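Local coordinates for protein HD superfamily hydrolase (Clostridium acetobutylicum ATCC 824, PDB 3CCG) that probably hydrolyses diadenosine tetraphosphate symmetrically to two ADP, as an all-helical HD-domain phosphohydrolase with two iron ions bound in each chain, at residues A35-E40 / A147-L152. Residues are numbered along the deposited sequence; the frame is centred on the assembly and turned at random.
Sequences AGIYNE and AADEDL
Tyr-38, near the end of the long helix 5-38, sends its phenol into the junction between helix 141-150 and helix 152-170, where its OH donates a hydrogen bond to Ala-148 O. The OH–O separation is 2.6 Å, and the hydroxyl approaches at a C=O...OH angle of 141°, 38° out of the carbonyl plane. From the ring's side, Ala-148 O lies at the edge, in the ring plane, and CE2 is 3.3 Å from this same oxygen. The hydroxyl also sits among the backbone atoms of the turn, 3.3 Å from Leu-152 N. Leu-152 packs against the phenol obliquely, its CB 3.9 Å from Tyr-38 CZ, while its CD2 lies over one ring face. Ile-37 CG2, from the same segment as the tyrosine, lies over a face of the ring 3.6 Å above the plane, offset toward the rim; being anti to its own backbone N, this methyl is also brought to 3.7 Å from Asp-149 O. The tight part is thus the phenol against Ala-148 and Leu-152, both buried and touching helix 121-132 through Ile-132 and Leu-121 respectively. Toward solvent the fit is looser: Ile-37 is exposed and crosses Asp-149 at about a right angle, with CD1 3.6 Å from OD1, a van der Waals touch. The polar partner of OD1 is Arg-33, about one turn back on helix 5-38, whose salt bridge adds a second link between the helices. The 233 Å² buried in total is modest, and Tyr-38 is its largest contributor. The contact joins the end of the helix carrying the iron ligand His-23 to the turn between helix 141-150 and helix 152-170, within the all-helical bundle of an HD-domain protein.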
loop_
_atom_site.group_PDB
_atom_site.type_symbol
_atom_site.label_atom_id
_atom_site.label_comp_id
_atom_site.label_asym_id
_atom_site.label_seq_id
_atom_site.Cartn_x
_atom_site.Cartn_y
_atom_site.Cartn_z
ATOM N N ALA A 35 18.827 -10.113 19.846
ATOM C CA ALA A 35 19.975 -10.653 19.164
ATOM C C ALA A 35 20.457 -11.955 19.784
ATOM O O ALA A 35 20.914 -12.837 19.096
ATOM C CB ALA A 35 21.133 -9.626 19.142
ATOM N N GLY A 36 20.377 -11.981 21.110
ATOM C CA GLY A 36 20.719 -13.198 21.857
ATOM C C GLY A 36 19.764 -14.321 21.493
ATOM O O GLY A 36 20.203 -15.447 21.240
ATOM N N ILE A 37 18.468 -14.042 21.452
ATOM C CA ILE A 37 17.456 -15.041 21.098
ATOM C C ILE A 37 17.643 -15.587 19.672
ATOM O O ILE A 37 17.528 -16.807 19.439
ATOM C CB ILE A 37 16.043 -14.472 21.210
ATOM C CG1 ILE A 37 15.696 -14.201 22.684
ATOM C CG2 ILE A 37 14.976 -15.414 20.549
ATOM C CD1 ILE A 37 14.456 -13.353 22.936
ATOM N N TYR A 38 17.971 -14.701 18.716
ATOM C CA TYR A 38 18.008 -15.064 17.312
ATOM C C TYR A 38 19.400 -15.256 16.713
ATOM O O TYR A 38 19.573 -15.442 15.519
ATOM C CB TYR A 38 17.173 -14.034 16.489
ATOM C CG TYR A 38 15.682 -14.118 16.781
ATOM C CD1 TYR A 38 14.892 -15.123 16.211
ATOM C CD2 TYR A 38 15.043 -13.181 17.584
ATOM C CE1 TYR A 38 13.559 -15.214 16.483
ATOM C CE2 TYR A 38 13.670 -13.279 17.870
ATOM C CZ TYR A 38 12.941 -14.315 17.301
ATOM O OH TYR A 38 11.600 -14.395 17.554
ATOM N N ASN A 39 20.427 -15.190 17.554
ATOM C CA ASN A 39 21.801 -15.397 17.099
ATOM C C ASN A 39 22.334 -14.304 16.151
ATOM O O ASN A 39 23.112 -14.551 15.228
ATOM C CB ASN A 39 21.934 -16.788 16.453
ATOM C CG ASN A 39 23.384 -17.233 16.301
ATOM O OD1 ASN A 39 24.255 -16.818 17.060
ATOM N ND2 ASN A 39 23.643 -18.092 15.321
ATOM N N GLU A 40 21.907 -13.067 16.394
ATOM C CA GLU A 40 22.416 -11.954 15.635
ATOM C C GLU A 40 23.619 -11.386 16.452
ATOM O O GLU A 40 23.725 -11.552 17.681
ATOM C CB GLU A 40 21.332 -10.887 15.385
ATOM C CG GLU A 40 21.771 -9.678 14.593
ATOM C CD GLU A 40 22.386 -10.070 13.283
ATOM O OE1 GLU A 40 21.654 -10.457 12.335
ATOM O OE2 GLU A 40 23.638 -10.066 13.180
ATOM N N ALA A 147 5.187 -12.342 20.729
ATOM C CA ALA A 147 5.408 -12.766 19.357
ATOM C C ALA A 147 6.850 -12.506 18.941
ATOM O O ALA A 147 7.495 -13.323 18.284
ATOM C CB ALA A 147 4.407 -12.039 18.429
ATOM N N ALA A 148 7.387 -11.370 19.375
ATOM C CA ALA A 148 8.771 -11.035 19.006
ATOM C C ALA A 148 9.741 -12.051 19.578
ATOM O O ALA A 148 10.722 -12.402 18.947
ATOM C CB ALA A 148 9.148 -9.606 19.443
ATOM N N ASP A 149 9.448 -12.516 20.792
ATOM C CA ASP A 149 10.329 -13.504 21.423
ATOM C C ASP A 149 10.319 -14.877 20.739
ATOM O O ASP A 149 11.288 -15.609 20.799
ATOM C CB ASP A 149 9.983 -13.664 22.911
ATOM C CG ASP A 149 10.483 -12.534 23.750
ATOM O OD1 ASP A 149 11.306 -11.728 23.272
ATOM O OD2 ASP A 149 10.095 -12.470 24.927
ATOM N N GLU A 150 9.227 -15.196 20.059
ATOM C CA GLU A 150 9.026 -16.529 19.457
ATOM C C GLU A 150 9.035 -16.617 17.940
ATOM O O GLU A 150 9.539 -17.574 17.351
ATOM C CB GLU A 150 7.645 -17.049 19.876
ATOM C CG GLU A 150 7.389 -17.073 21.366
ATOM C CD GLU A 150 5.913 -17.274 21.701
ATOM O OE1 GLU A 150 5.085 -17.378 20.758
ATOM O OE2 GLU A 150 5.582 -17.314 22.912
ATOM N N ASP A 151 8.441 -15.613 17.316
ATOM C CA ASP A 151 8.219 -15.616 15.887
ATOM C C ASP A 151 8.242 -14.164 15.375
ATOM O O ASP A 151 7.243 -13.465 15.289
ATOM C CB ASP A 151 6.876 -16.297 15.648
ATOM C CG ASP A 151 6.556 -16.492 14.172
ATOM O OD1 ASP A 151 7.297 -15.989 13.312
ATOM O OD2 ASP A 151 5.537 -17.162 13.874
ATOM N N LEU A 152 9.456 -13.755 15.088
ATOM C CA LEU A 152 9.772 -12.405 14.684
ATOM C C LEU A 152 8.936 -11.966 13.469
ATOM O O LEU A 152 8.388 -10.885 13.476
ATOM C CB LEU A 152 11.282 -12.299 14.414
ATOM C CG LEU A 152 11.917 -10.939 14.228
ATOM C CD1 LEU A 152 11.507 -10.055 15.422
ATOM C CD2 LEU A 152 13.443 -11.103 14.068
#